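Local coordinates for tRNA (guanine-N(1)-)-methyltransferase (Corynebacterium diphtheriae, PDB 7KFF), which catalyses transfer of a methyl group from S-adenosyl-L-methionine to N1 of guanosine 37 in tRNA, as a knotted SPOUT-family methyltransferase, at residues Asp20-Phe25 against Asp87-Met92; Pro136-Pro141 against Glu178-Thr183; Pro237-Pro242 against Glu263-Glu268; Lys272-Trp275 against Glu280-Asp283. All blocks are in the same frame, centred on the assembly; numbering follows the deposited sequence.

Interaction 1 of 4, residues Asp20-Phe25 against Asp87-Met92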
loop_
_atom_site.group_PDB
_atom_site.type_symbol
_atom_site.label_atom_id
_atom_site.label_comp_id
_atom_site.label_asym_id
_atom_site.label_seq_id
_atom_site.Cartn_x
_atom_site.Cartn_y
_atom_site.Cartn_z
ATOM N N ASP A 20 -0.633 -0.588 18.488
ATOM C CA ASP A 20 -1.347 -1.811 18.835
ATOM C C ASP A 20 -2.158 -2.230 17.617
ATOM O O ASP A 20 -2.844 -1.404 17.007
ATOM C CB ASP A 20 -2.262 -1.610 20.034
ATOM C CG ASP A 20 -1.513 -1.614 21.338
ATOM O OD1 ASP A 20 -1.121 -2.716 21.794
ATOM O OD2 ASP A 20 -1.255 -0.515 21.877
ATOM N N VAL A 21 -2.081 -3.501 17.255
ATOM C CA VAL A 21 -2.750 -4.025 16.070
ATOM C C VAL A 21 -3.657 -5.166 16.501
ATOM O O VAL A 21 -3.200 -6.094 17.174
ATOM C CB VAL A 21 -1.735 -4.533 15.033
ATOM C CG1 VAL A 21 -2.450 -4.960 13.755
ATOM C CG2 VAL A 21 -0.682 -3.505 14.745
ATOM N N ILE A 22 -4.925 -5.116 16.099
ATOM C CA ILE A 22 -5.897 -6.161 16.407
ATOM C C ILE A 22 -6.238 -6.881 15.108
ATOM O O ILE A 22 -6.632 -6.242 14.123
ATOM C CB ILE A 22 -7.161 -5.596 17.071
ATOM C CG1 ILE A 22 -6.806 -4.757 18.300
ATOM C CG2 ILE A 22 -8.106 -6.731 17.448
ATOM C CD1 ILE A 22 -7.929 -3.866 18.788
ATOM N N THR A 23 -6.069 -8.203 15.102
ATOM C CA THR A 23 -6.072 -8.976 13.871
ATOM C C THR A 23 -6.367 -10.442 14.163
ATOM O O THR A 23 -6.029 -10.959 15.226
ATOM C CB THR A 23 -4.688 -8.845 13.193
ATOM O OG1 THR A 23 -4.576 -9.793 12.124
ATOM C CG2 THR A 23 -3.548 -9.128 14.198
ATOM N N ILE A 24 -6.937 -11.137 13.174
ATOM C CA ILE A 24 -7.012 -12.598 13.271
ATOM C C ILE A 24 -5.759 -13.304 12.739
ATOM O O ILE A 24 -5.675 -14.539 12.822
ATOM C CB ILE A 24 -8.285 -13.186 12.621
ATOM C CG1 ILE A 24 -8.343 -12.870 11.134
ATOM C CG2 ILE A 24 -9.529 -12.732 13.386
ATOM C CD1 ILE A 24 -9.370 -13.687 10.381
ATOM N N PHE A 25 -4.778 -12.564 12.224
ATOM C CA PHE A 25 -3.506 -13.120 11.751
ATOM C C PHE A 25 -2.349 -12.348 12.373
ATOM O O PHE A 25 -1.616 -11.620 11.676
ATOM C CB PHE A 25 -3.396 -13.066 10.225
ATOM C CG PHE A 25 -4.401 -13.927 9.522
ATOM C CD1 PHE A 25 -4.284 -15.301 9.557
ATOM C CD2 PHE A 25 -5.464 -13.364 8.834
ATOM C CE1 PHE A 25 -5.213 -16.102 8.920
ATOM C CE2 PHE A 25 -6.392 -14.158 8.169
ATOM C CZ PHE A 25 -6.263 -15.545 8.235
ATOM N N ASP A 87 -12.224 -1.694 23.275
ATOM C CA ASP A 87 -12.308 -1.138 24.621
ATOM C C ASP A 87 -11.051 -1.490 25.418
ATOM O O ASP A 87 -10.463 -0.643 26.095
ATOM C CB ASP A 87 -13.505 -1.737 25.366
ATOM C CG ASP A 87 -14.873 -1.291 24.840
ATOM O OD1 ASP A 87 -14.980 -0.354 24.009
ATOM O OD2 ASP A 87 -15.883 -1.921 25.264
ATOM N N ASP A 88 -10.638 -2.758 25.353
ATOM C CA ASP A 88 -9.520 -3.235 26.164
ATOM C C ASP A 88 -8.196 -2.680 25.656
ATOM O O ASP A 88 -7.332 -2.277 26.447
ATOM C CB ASP A 88 -9.497 -4.763 26.144
ATOM C CG ASP A 88 -10.566 -5.397 27.035
ATOM O OD1 ASP A 88 -11.295 -4.677 27.759
ATOM O OD2 ASP A 88 -10.668 -6.649 27.029
ATOM N N VAL A 89 -8.010 -2.647 24.338
ATOM C CA VAL A 89 -6.721 -2.186 23.830
ATOM C C VAL A 89 -6.527 -0.692 24.065
ATOM O O VAL A 89 -5.391 -0.215 24.142
ATOM C CB VAL A 89 -6.576 -2.568 22.347
ATOM C CG1 VAL A 89 -5.405 -1.860 21.707
ATOM C CG2 VAL A 89 -6.468 -4.068 22.215
ATOM N N ALA A 90 -7.622 0.070 24.193
ATOM C CA ALA A 90 -7.472 1.508 24.396
ATOM C C ALA A 90 -6.769 1.813 25.709
ATOM O O ALA A 90 -6.145 2.874 25.855
ATOM C CB ALA A 90 -8.824 2.207 24.363
ATOM N N THR A 91 -6.861 0.903 26.680
ATOM C CA THR A 91 -6.233 1.080 27.984
ATOM C C THR A 91 -4.736 0.768 27.991
ATOM O O THR A 91 -4.165 0.600 29.079
ATOM C CB THR A 91 -6.896 0.160 29.011
ATOM O OG1 THR A 91 -6.456 -1.186 28.771
ATOM C CG2 THR A 91 -8.405 0.220 28.927
HETATM N N MSE A 92 -4.085 0.670 26.838
HETATM C CA MSE A 92 -2.702 0.200 26.803
HETATM C C MSE A 92 -1.692 1.297 26.463
HETATM O O MSE A 92 -1.108 1.314 25.381
HETATM C CB MSE A 92 -2.581 -0.991 25.840
HETATM C CG MSE A 92 -3.278 -2.264 26.345
HETATM SE SE MSE A 92 -3.077 -3.769 25.117
HETATM C CE MSE A 92 -4.334 -5.068 25.865
#

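Interaction 2 of 4, residues Pro136-Pro141 against Glu178-Thr183. With SAH (S-adenosyl-L-homocysteine), chain C.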
loop_
_atom_site.group_PDB
_atom_site.type_symbol
_atom_site.label_atom_id
_atom_site.label_comp_id
_atom_site.label_asym_id
_atom_site.label_seq_id
_atom_site.Cartn_x
_atom_site.Cartn_y
_atom_site.Cartn_z
ATOM N N PRO A 136 -6.796 8.194 21.997
ATOM C CA PRO A 136 -5.874 7.573 21.038
ATOM C C PRO A 136 -6.467 7.595 19.643
ATOM O O PRO A 136 -7.670 7.765 19.453
ATOM C CB PRO A 136 -5.727 6.137 21.550
ATOM C CG PRO A 136 -6.915 5.923 22.419
ATOM C CD PRO A 136 -7.347 7.223 22.960
ATOM N N LEU A 137 -5.605 7.399 18.658
ATOM C CA LEU A 137 -6.014 7.347 17.262
ATOM C C LEU A 137 -6.298 5.900 16.880
ATOM O O LEU A 137 -5.465 5.022 17.125
ATOM C CB LEU A 137 -4.899 7.887 16.366
ATOM C CG LEU A 137 -5.153 7.902 14.858
ATOM C CD1 LEU A 137 -6.299 8.832 14.502
ATOM C CD2 LEU A 137 -3.894 8.312 14.111
ATOM N N LEU A 138 -7.471 5.654 16.287
ATOM C CA LEU A 138 -7.838 4.366 15.716
ATOM C C LEU A 138 -7.842 4.476 14.202
ATOM O O LEU A 138 -8.611 5.267 13.634
ATOM C CB LEU A 138 -9.208 3.915 16.208
ATOM C CG LEU A 138 -9.738 2.623 15.601
ATOM C CD1 LEU A 138 -8.859 1.442 15.990
ATOM C CD2 LEU A 138 -11.178 2.357 15.990
ATOM N N LEU A 139 -6.972 3.697 13.562
ATOM C CA LEU A 139 -6.927 3.606 12.106
ATOM C C LEU A 139 -7.607 2.315 11.659
ATOM O O LEU A 139 -7.296 1.232 12.163
ATOM C CB LEU A 139 -5.499 3.668 11.585
ATOM C CG LEU A 139 -4.811 4.995 11.879
ATOM C CD1 LEU A 139 -3.416 4.991 11.304
ATOM C CD2 LEU A 139 -5.585 6.192 11.362
ATOM N N VAL A 140 -8.548 2.455 10.738
ATOM C CA VAL A 140 -9.338 1.350 10.216
ATOM C C VAL A 140 -9.094 1.274 8.720
ATOM O O VAL A 140 -9.688 2.032 7.944
ATOM C CB VAL A 140 -10.840 1.535 10.510
ATOM C CG1 VAL A 140 -11.600 0.314 10.009
ATOM C CG2 VAL A 140 -11.101 1.798 11.997
ATOM N N PRO A 141 -8.214 0.385 8.267
ATOM C CA PRO A 141 -7.989 0.256 6.827
ATOM C C PRO A 141 -9.260 -0.196 6.123
ATOM O O PRO A 141 -9.945 -1.126 6.555
ATOM C CB PRO A 141 -6.876 -0.789 6.741
ATOM C CG PRO A 141 -6.158 -0.690 8.048
ATOM C CD PRO A 141 -7.228 -0.385 9.064
ATOM N N GLU A 178 -18.485 3.549 14.431
ATOM C CA GLU A 178 -19.183 4.675 15.037
ATOM C C GLU A 178 -19.064 4.647 16.555
ATOM O O GLU A 178 -18.771 5.670 17.183
ATOM C CB GLU A 178 -20.661 4.653 14.621
ATOM C CG GLU A 178 -20.890 4.675 13.108
ATOM C CD GLU A 178 -20.165 5.809 12.381
ATOM O OE1 GLU A 178 -19.956 6.895 12.981
ATOM O OE2 GLU A 178 -19.824 5.608 11.183
ATOM N N ASP A 179 -19.300 3.481 17.163
ATOM C CA ASP A 179 -19.185 3.368 18.611
ATOM C C ASP A 179 -17.771 3.677 19.094
ATOM O O ASP A 179 -17.596 4.232 20.191
ATOM C CB ASP A 179 -19.585 1.965 19.043
ATOM C CG ASP A 179 -19.444 1.757 20.517
ATOM O OD1 ASP A 179 -20.330 2.220 21.262
ATOM O OD2 ASP A 179 -18.476 1.095 20.937
ATOM N N ALA A 180 -16.752 3.330 18.296
ATOM C CA ALA A 180 -15.372 3.558 18.700
ATOM C C ALA A 180 -15.070 5.033 18.889
ATOM O O ALA A 180 -14.122 5.372 19.602
ATOM C CB ALA A 180 -14.420 2.956 17.668
ATOM N N LYS A 181 -15.856 5.921 18.272
ATOM C CA LYS A 181 -15.626 7.353 18.407
ATOM C C LYS A 181 -15.784 7.834 19.845
ATOM O O LYS A 181 -15.255 8.893 20.195
ATOM C CB LYS A 181 -16.522 8.149 17.468
ATOM C CG LYS A 181 -16.230 7.876 16.014
ATOM C CD LYS A 181 -17.225 8.528 15.072
ATOM C CE LYS A 181 -16.903 8.121 13.647
ATOM N NZ LYS A 181 -17.901 8.662 12.685
ATOM N N LYS A 182 -16.472 7.074 20.690
ATOM C CA LYS A 182 -16.560 7.457 22.096
ATOM C C LYS A 182 -15.208 7.372 22.786
ATOM O O LYS A 182 -14.970 8.086 23.767
ATOM C CB LYS A 182 -17.558 6.556 22.827
ATOM C CG LYS A 182 -18.994 6.756 22.395
ATOM C CD LYS A 182 -19.906 5.764 23.113
ATOM C CE LYS A 182 -21.371 6.035 22.827
ATOM N NZ LYS A 182 -22.241 5.006 23.483
ATOM N N THR A 183 -14.321 6.510 22.294
ATOM C CA THR A 183 -13.049 6.203 22.930
ATOM C C THR A 183 -11.848 6.681 22.143
ATOM O O THR A 183 -10.798 6.952 22.730
ATOM C CB THR A 183 -12.938 4.679 23.107
ATOM O OG1 THR A 183 -14.059 4.229 23.881
ATOM C CG2 THR A 183 -11.655 4.283 23.803
HETATM N N SAH C . -16.096 -5.842 -0.263
HETATM C CA SAH C . -15.077 -4.919 0.195
HETATM C CB SAH C . -13.801 -5.717 0.345
HETATM C CG SAH C . -13.220 -5.757 1.747
HETATM S SD SAH C . -11.544 -6.303 1.484
HETATM C C SAH C . -14.808 -3.764 -0.754
HETATM O O SAH C . -14.393 -3.964 -1.894
HETATM O OXT SAH C . -14.976 -2.604 -0.383
HETATM C "C5'" SAH C . -11.216 -6.872 3.147
HETATM C "C4'" SAH C . -10.420 -5.901 3.994
HETATM O "O4'" SAH C . -9.133 -5.658 3.428
HETATM C "C3'" SAH C . -11.020 -4.505 4.223
HETATM O "O3'" SAH C . -12.043 -4.534 5.151
HETATM C "C2'" SAH C . -9.775 -3.731 4.659
HETATM O "O2'" SAH C . -9.443 -4.010 5.997
HETATM C "C1'" SAH C . -8.719 -4.345 3.765
HETATM N N9 SAH C . -8.534 -3.596 2.508
HETATM C C8 SAH C . -8.859 -4.005 1.233
HETATM N N7 SAH C . -8.459 -3.070 0.354
HETATM C C5 SAH C . -7.897 -2.049 1.059
HETATM C C6 SAH C . -7.329 -0.840 0.686
HETATM N N6 SAH C . -7.246 -0.410 -0.590
HETATM N N1 SAH C . -6.832 -0.021 1.675
HETATM C C2 SAH C . -6.884 -0.409 2.992
HETATM N N3 SAH C . -7.427 -1.599 3.372
HETATM C C4 SAH C . -7.923 -2.388 2.410
#

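Interaction 3 of 4, residues Pro237-Pro242 against Glu263-Glu268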
loop_
_atom_site.group_PDB
_atom_site.type_symbol
_atom_site.label_atom_id
_atom_site.label_comp_id
_atom_site.label_asym_id
_atom_site.label_seq_id
_atom_site.Cartn_x
_atom_site.Cartn_y
_atom_site.Cartn_z
ATOM N N PRO A 237 15.652 9.739 -11.458
ATOM C CA PRO A 237 16.513 8.560 -11.286
ATOM C C PRO A 237 17.780 8.863 -10.504
ATOM O O PRO A 237 18.253 10.003 -10.435
ATOM C CB PRO A 237 16.857 8.153 -12.719
ATOM C CG PRO A 237 16.718 9.421 -13.497
ATOM C CD PRO A 237 15.587 10.172 -12.866
ATOM N N SER A 238 18.328 7.797 -9.914
ATOM C CA SER A 238 19.591 7.852 -9.194
ATOM C C SER A 238 20.581 6.869 -9.803
ATOM O O SER A 238 20.194 5.877 -10.428
ATOM C CB SER A 238 19.405 7.487 -7.728
ATOM O OG SER A 238 18.553 8.419 -7.086
ATOM N N TYR A 239 21.866 7.141 -9.580
ATOM C CA TYR A 239 22.942 6.350 -10.150
ATOM C C TYR A 239 24.078 6.231 -9.151
ATOM O O TYR A 239 24.302 7.137 -8.347
ATOM C CB TYR A 239 23.492 7.015 -11.426
ATOM C CG TYR A 239 22.455 7.251 -12.489
ATOM C CD1 TYR A 239 22.173 6.271 -13.419
ATOM C CD2 TYR A 239 21.727 8.429 -12.538
ATOM C CE1 TYR A 239 21.206 6.464 -14.385
ATOM C CE2 TYR A 239 20.762 8.634 -13.511
ATOM C CZ TYR A 239 20.503 7.653 -14.424
ATOM O OH TYR A 239 19.529 7.835 -15.375
ATOM N N THR A 240 24.821 5.125 -9.244
ATOM C CA THR A 240 26.053 4.921 -8.477
ATOM C C THR A 240 27.102 4.276 -9.378
ATOM O O THR A 240 26.865 4.032 -10.562
ATOM C CB THR A 240 25.770 4.156 -7.168
ATOM O OG1 THR A 240 26.952 4.165 -6.354
ATOM C CG2 THR A 240 25.354 2.732 -7.435
ATOM N N LYS A 241 28.275 4.022 -8.807
ATOM C CA LYS A 241 29.367 3.442 -9.577
ATOM C C LYS A 241 28.959 2.066 -10.101
ATOM O O LYS A 241 28.194 1.352 -9.450
ATOM C CB LYS A 241 30.602 3.307 -8.697
ATOM C CG LYS A 241 31.181 4.638 -8.228
ATOM C CD LYS A 241 32.380 4.411 -7.309
ATOM C CE LYS A 241 32.804 5.691 -6.608
ATOM N NZ LYS A 241 31.848 6.108 -5.536
ATOM N N PRO A 242 29.476 1.644 -11.256
ATOM C CA PRO A 242 30.496 2.323 -12.074
ATOM C C PRO A 242 29.931 3.362 -13.048
ATOM O O PRO A 242 28.711 3.403 -13.288
ATOM C CB PRO A 242 31.129 1.161 -12.841
ATOM C CG PRO A 242 29.987 0.232 -13.062
ATOM C CD PRO A 242 29.160 0.300 -11.785
ATOM N N GLU A 263 22.326 20.350 -9.836
ATOM C CA GLU A 263 21.041 20.649 -9.215
ATOM C C GLU A 263 19.975 20.928 -10.268
ATOM O O GLU A 263 18.826 20.493 -10.123
ATOM C CB GLU A 263 21.184 21.818 -8.242
ATOM C CG GLU A 263 20.201 21.760 -7.075
ATOM C CD GLU A 263 20.164 20.391 -6.390
ATOM O OE1 GLU A 263 21.232 19.755 -6.255
ATOM O OE2 GLU A 263 19.059 19.940 -6.018
ATOM N N ARG A 264 20.335 21.623 -11.352
ATOM C CA ARG A 264 19.361 21.841 -12.418
ATOM C C ARG A 264 18.977 20.527 -13.086
ATOM O O ARG A 264 17.801 20.300 -13.389
ATOM C CB ARG A 264 19.899 22.825 -13.457
ATOM C CG ARG A 264 18.933 23.073 -14.621
ATOM C CD ARG A 264 17.596 23.654 -14.141
ATOM N NE ARG A 264 16.549 23.552 -15.155
ATOM C CZ ARG A 264 15.265 23.813 -14.931
ATOM N NH1 ARG A 264 14.865 24.193 -13.727
ATOM N NH2 ARG A 264 14.386 23.681 -15.913
ATOM N N TRP A 265 19.956 19.648 -13.321
ATOM C CA TRP A 265 19.667 18.338 -13.891
ATOM C C TRP A 265 18.684 17.576 -13.017
ATOM O O TRP A 265 17.743 16.960 -13.523
ATOM C CB TRP A 265 20.969 17.547 -14.077
ATOM C CG TRP A 265 20.762 16.125 -14.567
ATOM C CD1 TRP A 265 20.727 15.694 -15.864
ATOM C CD2 TRP A 265 20.569 14.963 -13.757
ATOM N NE1 TRP A 265 20.516 14.337 -15.911
ATOM C CE2 TRP A 265 20.423 13.864 -14.629
ATOM C CE3 TRP A 265 20.511 14.744 -12.379
ATOM C CZ2 TRP A 265 20.213 12.568 -14.168
ATOM C CZ3 TRP A 265 20.303 13.446 -11.922
ATOM C CH2 TRP A 265 20.151 12.382 -12.815
ATOM N N ARG A 266 18.877 17.616 -11.698
ATOM C CA ARG A 266 17.975 16.893 -10.811
ATOM C C ARG A 266 16.555 17.432 -10.937
ATOM O O ARG A 266 15.593 16.666 -10.960
ATOM C CB ARG A 266 18.440 16.993 -9.359
ATOM C CG ARG A 266 19.774 16.328 -9.022
ATOM C CD ARG A 266 19.835 16.070 -7.527
ATOM N NE ARG A 266 21.105 16.395 -6.881
ATOM C CZ ARG A 266 22.116 15.544 -6.720
ATOM N NH1 ARG A 266 23.216 15.940 -6.097
ATOM N NH2 ARG A 266 22.042 14.306 -7.194
ATOM N N ARG A 267 16.410 18.753 -11.044
ATOM C CA ARG A 267 15.084 19.342 -11.210
ATOM C C ARG A 267 14.461 18.924 -12.538
ATOM O O ARG A 267 13.292 18.522 -12.590
ATOM C CB ARG A 267 15.177 20.859 -11.112
ATOM C CG ARG A 267 13.889 21.584 -11.383
ATOM C CD ARG A 267 13.072 21.698 -10.145
ATOM N NE ARG A 267 11.832 22.429 -10.378
ATOM C CZ ARG A 267 10.828 22.449 -9.515
ATOM N NH1 ARG A 267 10.932 21.788 -8.371
ATOM N NH2 ARG A 267 9.724 23.114 -9.804
ATOM N N GLU A 268 15.231 19.006 -13.625
ATOM C CA GLU A 268 14.722 18.562 -14.919
ATOM C C GLU A 268 14.249 17.116 -14.863
ATOM O O GLU A 268 13.172 16.778 -15.365
ATOM C CB GLU A 268 15.792 18.734 -15.991
ATOM C CG GLU A 268 16.105 20.192 -16.306
ATOM C CD GLU A 268 17.294 20.351 -17.258
ATOM O OE1 GLU A 268 17.994 19.347 -17.540
ATOM O OE2 GLU A 268 17.535 21.475 -17.712
#

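Interaction 4 of 4, residues Lys272-Trp275 against Glu280-Asp283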
loop_
_atom_site.group_PDB
_atom_site.type_symbol
_atom_site.label_atom_id
_atom_site.label_comp_id
_atom_site.label_asym_id
_atom_site.label_seq_id
_atom_site.Cartn_x
_atom_site.Cartn_y
_atom_site.Cartn_z
ATOM N N LYS A 272 10.672 15.668 -15.647
ATOM C CA LYS A 272 10.500 14.692 -16.718
ATOM C C LYS A 272 9.774 13.451 -16.206
ATOM O O LYS A 272 8.830 12.968 -16.844
ATOM C CB LYS A 272 11.872 14.314 -17.281
ATOM C CG LYS A 272 11.860 13.262 -18.367
ATOM C CD LYS A 272 13.278 13.117 -18.942
ATOM C CE LYS A 272 13.367 12.073 -20.041
ATOM N NZ LYS A 272 13.694 10.740 -19.488
ATOM N N ARG A 273 10.191 12.924 -15.048
ATOM C CA ARG A 273 9.529 11.740 -14.514
ATOM C C ARG A 273 8.073 12.058 -14.211
ATOM O O ARG A 273 7.184 11.249 -14.489
ATOM C CB ARG A 273 10.245 11.231 -13.262
ATOM C CG ARG A 273 9.596 9.987 -12.618
ATOM C CD ARG A 273 9.668 8.752 -13.505
ATOM N NE ARG A 273 11.019 8.196 -13.529
ATOM C CZ ARG A 273 11.470 7.255 -12.703
ATOM N NH1 ARG A 273 12.726 6.832 -12.814
ATOM N NH2 ARG A 273 10.670 6.720 -11.780
ATOM N N THR A 274 7.806 13.245 -13.654
ATOM C CA THR A 274 6.423 13.610 -13.347
ATOM C C THR A 274 5.600 13.748 -14.626
ATOM O O THR A 274 4.461 13.272 -14.697
ATOM C CB THR A 274 6.394 14.904 -12.525
ATOM O OG1 THR A 274 7.230 14.764 -11.366
ATOM C CG2 THR A 274 4.965 15.238 -12.096
ATOM N N TRP A 275 6.165 14.388 -15.649
ATOM C CA TRP A 275 5.473 14.490 -16.924
ATOM C C TRP A 275 5.190 13.116 -17.518
ATOM O O TRP A 275 4.098 12.878 -18.042
ATOM C CB TRP A 275 6.313 15.315 -17.891
ATOM C CG TRP A 275 5.723 15.403 -19.252
ATOM C CD1 TRP A 275 4.681 16.185 -19.649
ATOM C CD2 TRP A 275 6.131 14.662 -20.403
ATOM N NE1 TRP A 275 4.425 15.988 -20.983
ATOM C CE2 TRP A 275 5.299 15.055 -21.469
ATOM C CE3 TRP A 275 7.123 13.711 -20.637
ATOM C CZ2 TRP A 275 5.428 14.526 -22.747
ATOM C CZ3 TRP A 275 7.250 13.186 -21.910
ATOM C CH2 TRP A 275 6.406 13.593 -22.947
ATOM N N GLU A 280 -0.793 14.977 -14.714
ATOM C CA GLU A 280 -1.806 15.788 -14.051
ATOM C C GLU A 280 -1.260 16.516 -12.827
ATOM O O GLU A 280 -1.815 17.545 -12.432
ATOM C CB GLU A 280 -3.017 14.926 -13.689
ATOM C CG GLU A 280 -2.834 14.020 -12.465
ATOM C CD GLU A 280 -1.989 12.762 -12.695
ATOM O OE1 GLU A 280 -1.538 12.490 -13.830
ATOM O OE2 GLU A 280 -1.797 12.036 -11.706
ATOM N N LEU A 281 -0.184 16.019 -12.211
ATOM C CA LEU A 281 0.388 16.755 -11.091
ATOM C C LEU A 281 0.968 18.089 -11.538
ATOM O O LEU A 281 0.988 19.043 -10.754
ATOM C CB LEU A 281 1.457 15.931 -10.377
ATOM C CG LEU A 281 0.964 14.685 -9.642
ATOM C CD1 LEU A 281 2.123 13.965 -8.965
ATOM C CD2 LEU A 281 -0.110 15.024 -8.624
ATOM N N LEU A 282 1.450 18.173 -12.779
ATOM C CA LEU A 282 1.992 19.437 -13.268
ATOM C C LEU A 282 0.886 20.447 -13.536
ATOM O O LEU A 282 1.115 21.658 -13.430
ATOM C CB LEU A 282 2.817 19.211 -14.535
ATOM C CG LEU A 282 4.049 18.328 -14.370
ATOM C CD1 LEU A 282 4.708 18.084 -15.728
ATOM C CD2 LEU A 282 5.055 18.924 -13.396
ATOM N N ASP A 283 -0.314 19.966 -13.875
ATOM C CA ASP A 283 -1.432 20.862 -14.132
ATOM C C ASP A 283 -1.833 21.628 -12.883
ATOM O O ASP A 283 -2.351 22.744 -12.983
ATOM C CB ASP A 283 -2.641 20.075 -14.636
ATOM C CG ASP A 283 -2.395 19.428 -15.980
ATOM O OD1 ASP A 283 -1.529 19.924 -16.730
ATOM O OD2 ASP A 283 -3.074 18.426 -16.290
#

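Interaction 1 of 4, residues Asp20-Phe25 against Asp87-Met92
Val89, near the end of helix 79-90, presses its two methyl groups against two residues of strand 17-23. With its CG1 anti to the backbone N (chi1 168°), the valine spans two residues on the same face of the strand: CG1 rests 3.6 Å from Asp20 CB, while CG2 meets Ile22 CD1 at 3.7 Å. The isoleucine and valine reach for each other tip to tip, whereas Asp20 and Val89 slide past one another in opposite directions. This is the tight, buried part; Trp82 and Leu86 of the same helix continue it over Ile22, and Val163 of the neighbouring strand touches both Ile22 and Val89. Toward Met92 the contact slackens. That residue, a selenomethionine in the crystal, is partly exposed and poorly ordered; its extended chain crosses Asp20 at about a right angle and brings SE no closer than 4.0 Å to Asp20 OD1. The carboxylate finds its polar partners off the helix: Arg18 and His51 at OD1, His161 at OD2. No hydrogen bond joins the two segments, so at this point the helix meets the strand mainly through carbon, and the buried charge of Asp20 is probably balanced by the arginine and histidines beside it.

Interaction 2 of 4, residues Pro136-Pro141 against Glu178-Thr183
Leu138, in strand 137-141, and Ala180, near the end of helix 174-180, make the apolar contact between strand and helix. Followed outward, the leucine starts with CB directed at the helix. CG then stands anti to the backbone N (chi1 176°), which carries the branch point out from the strand. At the fork the two methyls part company: CD2 reaches Ala180 CB at 3.7 Å, whereas CD1 has no close partner in segment 178-183. Val163 and Val186 of the two flanking strands and Tyr184 of a loop surround this small junction, the first and last touching Leu138 and Val186 touching Ala180. Just before the strand, the Pro136 ring approaches the backbone of Thr183, with Pro136 CD 3.5 Å from Thr183 O. That is a van der Waals approach; no hydrogen bond spans the two segments.

On the exposed side, Lys181 NZ forms a salt bridge with Glu178 OE1 at 2.7 Å, meeting the syn side of the carboxylate, 24° out of its plane. Asp179 instead faces the second subunit, where Arg246 of that subunit pairs with it.

At the other end of the strand, Pro141 O accepts a 3.0 Å hydrogen bond from O2' of S-adenosyl-L-homocysteine, and Pro141 CB lies 3.5 Å from adenine N3. The strand belongs to the parallel sheet of the SPOUT fold, whose trefoil knot forms the S-adenosyl-L-methionine site; here that site holds S-adenosyl-L-homocysteine, bound also by Ile191 and Tyr194 and completed by Asp227 and Ser228 of the second subunit.

Interaction 3 of 4, residues Pro237-Pro242 against Glu263-Glu268
In the C-terminal helical region of this TrmD, the extended linker 237-242 passes beside helix 259-277, and the two meet through a pair of aromatic rings. Tyr239 and Trp265 approach edge to edge: Tyr239 CE2 lies 3.9 Å from Trp265 CH2, each atom close to the plane of the other's ring, and the side chains cross at about a right angle. Trp265 gets there because CG is anti to the backbone N (chi1 176°), which swings the six-membered end of the indole from the helix out to the linker. Trp265 also touches Val253 and Leu254, and Tyr239 touches Pro251, all in the loop before the helix.

Along the helix itself, charged side chains pair weakly: Arg266 NE with Glu263 OE1, in the plane of the guanidinium, and Arg264 NE with Glu268 OE2, both at 3.4 Å. Arg264 and Arg267 both form salt bridges to Asp291, fastening this helix to helix 289-299. The linker, for its part, also bonds to the second subunit: Thr240 binds Ser67 and Asp173 of that subunit, and Pro242, after its cis peptide bond, binds Arg175 there. The contact within the chain is small, burying 102 Å² in all, and is completed where Pro237 O comes obliquely to the indole, 3.9 Å from Trp265 CH2.

Interaction 4 of 4, residues Lys272-Trp275 against Glu280-Asp283
The indole of Trp275 meets Leu282 at its edge, the methyl CD1 lying near the ring plane on the side where the ring joins its CB. Leu282 CD1 lies 3.9 Å from both Trp275 CB and Trp275 CA, while the body of the ring leads away from helix 279-283 and packs instead on Val295, Leu298 and Arg299 of helix 289-299. Leu282 forks between two neighbours on helix 259-277: CD1 goes to Trp275, and CD2 sits 3.9 Å from Thr274 CG2. The threonine methyl is placed for this by its first torsion, which sets CG2 anti to the backbone N and turns OG1 (chi1 -54°) beside it. Thr274 CG2 also touches Leu281 CB at 4.0 Å, so one methyl serves both leucines. OG1 is engaged with Ser270 O and Leu234 N, joining the helix to the loop whose Leu233 covers Thr274 and Leu282. The short, weakly bonded helix 279-283 thus turns back to pack on the C-terminal part of helix 259-277. Between the two segments there is no hydrogen bond or salt bridge: the threonine spends its hydroxyl on its own helix and the loop and offers carbon to the leucines, leaving the pairing apolar.

Along the chain the four contacts come in series, each closing before the next opens, and they fall into two groups on opposite sides of the chain's centre. Interactions 1 and 2, with centres 11 Å apart, set helices 79-90 and 174-180 against strands of one parallel sheet; they touch where Ala90 CB packs on Thr183 CG2 at 3.6 Å. Interactions 3 and 4 share helix 259-277, their centres 18 Å apart. Between the groups the centres lie 36 to 45 Å apart with no direct touch. The second subunit approaches both ends, consistent with a dimer in which the sheet domain of one chain works with the C-terminal region of the other around the bound S-adenosyl-L-homocysteine.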